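Local coordinates for replication protein B (Plasmid RSF1010, PDB 3H20) that acts as the primase of plasmid RSF1010, a nucleotidyltransferase that probably lays down short primers on single-stranded DNA for leading-strand replication, at residues G121-A124 / R125-S129; A176-G179 / P180-Q184. All coordinates share one frame; numbering follows the deposited sequence.

How the contacts relate
Contact 1 (121-129) is a piece of helix 117-130, and contact 2 (176-184) is the loop and first turns of the long helix 179-206; both belong to the N-terminal primase domain. Their centres lie 13 Å apart, and they meet where Ile123 of contact 1 packs on the start of the second helix, with CG1 of Ile123 3.9 Å from O of Leu182. A little further along, Gln122 and Thr126 reach Gln189 and Gln185 of helix 179-206. Neither contact includes a residue of the diphosphate pocket, which is made by Tyr62, Arg145, Asn151 and Lys153. The sulfate beside contact 1 is a separate anion, probably from the crystallisation liquor.

Contact 1 of 2, residues G121-A124 / R125-S129; sequences GQIA and RTLAS. With SO4 (sulfate ion), chain D.
Arg125 folds back along helix 117-130 so that its guanidinium meets Gln122 and the backbone of Gly121. Its CB lies 3.7 Å from O of Gln122. With CG anti to the carbonyl carbon (chi1 -67°), the chain runs toward the preceding turn, and CG comes within 3.4 Å of O of Gly121, the same oxygen that accepts the helical bond from N of Arg125. NE stays more distant from that oxygen; then the bend at chi3 lays one face of the guanidinium over O of Gly121 and CA of Gln122. At the tip the two nitrogens part. NH2 donates to OE1 of Gln122 at 2.8 Å, a bent bond (130° at the hydrogen) that arrives above the amide's carbonyl plane, the two flat groups standing 85° apart. NH1 makes a weak bond of 3.4 Å to O2 of the sulfate, which sits at the guanidinium edge; Ser140 also binds this ion. Replacing Gln122 with an alanine would probably leave NH2 without this acceptor and the guanidinium freer to turn, and would also cost Gln189 its amide partner.

On another side of the helix, CG2 of Ile123 and CD1 of Leu127 lie 3.8 Å apart, the side chains running side by side. Ile123, Ala124 and Leu127 are buried and Arg125 is exposed, as in an amphipathic helix: Ala124 and Leu127 pack on Val74 of strand 73-79, with Leu127 also on Val76, while Gln122, Ile123 and Thr126 touch helix 179-206.

Contact 2 of 2, residues A176-G179 / P180-Q184; sequences ATAG and PALVQ
Leu182 reaches back over the carbonyl of Ala178 at the start of helix 179-206. A chi1 of -72° sets its CG beside its own backbone N and 3.3 Å from O of Ala178, while CD1 approaches the methyl of Ala178 at 4.3 Å. Arg92 touches both side chains. Ala181 sets its CB 3.5 Å from the same oxygen, so two side chains approach the N-cap carbonyl from different directions. Val183 turns CG2 to O of Gly179, one residue on. CD of the Pro180 ring lies 3.9 Å from O of Thr177.

Two i to i+4 bonds start the helix: N of Leu182 donates to O of Ala178 at 2.8 Å, and N of Val183 to O of Gly179. Before them, Ala176 to Gly179 form a type I turn closed by N of Gly179 on O of Ala176. The loop, which follows strand 167-170, is tied down by backbone bonds of Ala176 with Lys110 and Ala178 with Gly91, and by OG1 of Thr177 on Glu93.

Ala178, as N-cap, has no polar side chain to serve the first-turn amides. Gly179's is met by the turn, Pro180 has none, and N of Ala181 donates to a water that itself donates to O of Thr177.

Contact 1 of 2, residues G121-A124 / R125-S129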
# COMPACT_ATOMS: atom_id res chain seq x y z
N GLY A 121 6.56 9.15 -1.54
CA GLY A 121 6.41 7.75 -1.18
C GLY A 121 7.28 6.86 -2.05
O GLY A 121 7.90 5.92 -1.56
N GLN A 122 7.32 7.18 -3.34
CA GLN A 122 8.17 6.46 -4.29
C GLN A 122 9.64 6.63 -3.92
O GLN A 122 10.40 5.66 -3.95
CB GLN A 122 7.91 6.94 -5.72
CG GLN A 122 8.69 6.19 -6.81
CD GLN A 122 8.12 4.81 -7.15
OE1 GLN A 122 6.95 4.52 -6.88
NE2 GLN A 122 8.94 3.97 -7.75
N ILE A 123 10.04 7.86 -3.59
CA ILE A 123 11.43 8.14 -3.21
C ILE A 123 11.78 7.45 -1.89
O ILE A 123 12.86 6.89 -1.75
CB ILE A 123 11.75 9.67 -3.18
CG1 ILE A 123 11.63 10.25 -4.60
CG2 ILE A 123 13.16 9.92 -2.65
CD1 ILE A 123 11.54 11.78 -4.64
N ALA A 124 10.85 7.48 -0.92
CA ALA A 124 11.05 6.78 0.35
C ALA A 124 11.37 5.29 0.16
O ALA A 124 12.29 4.76 0.78
CB ALA A 124 9.84 6.97 1.26
N ARG A 125 10.60 4.62 -0.71
CA ARG A 125 10.85 3.22 -1.04
C ARG A 125 12.19 3.04 -1.77
O ARG A 125 12.91 2.07 -1.52
CB ARG A 125 9.70 2.65 -1.88
CG ARG A 125 8.38 2.55 -1.12
CD ARG A 125 7.33 1.77 -1.90
NE ARG A 125 6.95 2.41 -3.16
CZ ARG A 125 6.04 3.38 -3.27
NH1 ARG A 125 5.39 3.83 -2.20
NH2 ARG A 125 5.76 3.88 -4.47
N THR A 126 12.51 3.97 -2.67
CA THR A 126 13.75 3.93 -3.45
C THR A 126 14.98 4.06 -2.53
O THR A 126 15.92 3.27 -2.65
CB THR A 126 13.74 5.01 -4.58
OG1 THR A 126 12.77 4.63 -5.57
CG2 THR A 126 15.10 5.14 -5.26
N LEU A 127 14.93 5.01 -1.61
CA LEU A 127 16.04 5.24 -0.68
C LEU A 127 16.18 4.09 0.31
O LEU A 127 17.31 3.71 0.65
CB LEU A 127 15.88 6.58 0.05
CG LEU A 127 16.03 7.87 -0.77
CD1 LEU A 127 15.68 9.11 0.07
CD2 LEU A 127 17.45 8.01 -1.35
N ALA A 128 15.05 3.53 0.76
CA ALA A 128 15.10 2.37 1.66
C ALA A 128 15.75 1.18 0.95
O ALA A 128 16.54 0.45 1.56
CB ALA A 128 13.70 2.02 2.14
N SER A 129 15.44 1.01 -0.33
CA SER A 129 16.06 -0.01 -1.15
C SER A 129 17.55 0.27 -1.41
O SER A 129 18.38 -0.64 -1.28
CB SER A 129 15.31 -0.17 -2.48
OG SER A 129 15.89 -1.21 -3.24
S SO4 D . 2.78 6.38 0.08
O1 SO4 D . 1.80 5.68 0.91
O2 SO4 D . 2.84 5.79 -1.26
O3 SO4 D . 2.41 7.79 -0.05
O4 SO4 D . 4.09 6.27 0.71

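Contact 2 of 2, residues A176-G179 / P180-Q184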
# COMPACT_ATOMS: atom_id res chain seq x y z
N ALA A 176 19.34 17.88 -0.76
CA ALA A 176 20.37 16.93 -1.21
C ALA A 176 20.83 17.27 -2.63
O ALA A 176 20.03 17.75 -3.44
CB ALA A 176 19.83 15.50 -1.16
N THR A 177 22.12 17.06 -2.93
CA THR A 177 22.64 17.26 -4.30
C THR A 177 21.81 16.50 -5.36
O THR A 177 21.51 17.04 -6.43
CB THR A 177 24.12 16.84 -4.41
OG1 THR A 177 24.91 17.61 -3.48
CG2 THR A 177 24.67 17.08 -5.83
N ALA A 178 21.43 15.26 -5.03
CA ALA A 178 20.65 14.39 -5.91
C ALA A 178 19.15 14.60 -5.83
O ALA A 178 18.39 13.86 -6.45
CB ALA A 178 20.98 12.92 -5.63
N GLY A 179 18.71 15.61 -5.08
CA GLY A 179 17.27 15.90 -4.94
C GLY A 179 16.51 16.03 -6.27
O GLY A 179 15.59 15.25 -6.53
N PRO A 180 16.87 17.03 -7.10
CA PRO A 180 16.22 17.15 -8.41
C PRO A 180 16.26 15.85 -9.22
O PRO A 180 15.27 15.49 -9.85
CB PRO A 180 17.04 18.25 -9.09
CG PRO A 180 17.52 19.09 -7.97
CD PRO A 180 17.84 18.12 -6.87
N ALA A 181 17.40 15.14 -9.18
CA ALA A 181 17.56 13.85 -9.89
C ALA A 181 16.66 12.72 -9.36
O ALA A 181 16.15 11.91 -10.13
CB ALA A 181 19.04 13.41 -9.87
N LEU A 182 16.46 12.67 -8.04
CA LEU A 182 15.56 11.68 -7.45
C LEU A 182 14.08 11.95 -7.80
O LEU A 182 13.31 11.01 -7.99
CB LEU A 182 15.74 11.65 -5.93
CG LEU A 182 17.03 11.02 -5.40
CD1 LEU A 182 17.29 11.54 -3.99
CD2 LEU A 182 16.99 9.50 -5.45
N VAL A 183 13.71 13.23 -7.87
CA VAL A 183 12.38 13.65 -8.33
C VAL A 183 12.17 13.25 -9.81
O VAL A 183 11.11 12.73 -10.18
CB VAL A 183 12.15 15.18 -8.14
CG1 VAL A 183 10.83 15.64 -8.79
CG2 VAL A 183 12.14 15.55 -6.65
N GLN A 184 13.19 13.47 -10.63
CA GLN A 184 13.15 13.05 -12.03
C GLN A 184 12.99 11.53 -12.15
O GLN A 184 12.18 11.05 -12.95
CB GLN A 184 14.42 13.45 -12.77
CG GLN A 184 14.57 14.91 -13.08
CD GLN A 184 15.94 15.23 -13.66
OE1 GLN A 184 16.80 15.76 -12.96
NE2 GLN A 184 16.15 14.92 -14.94
O HOH W 1 20.11 16.40 -8.77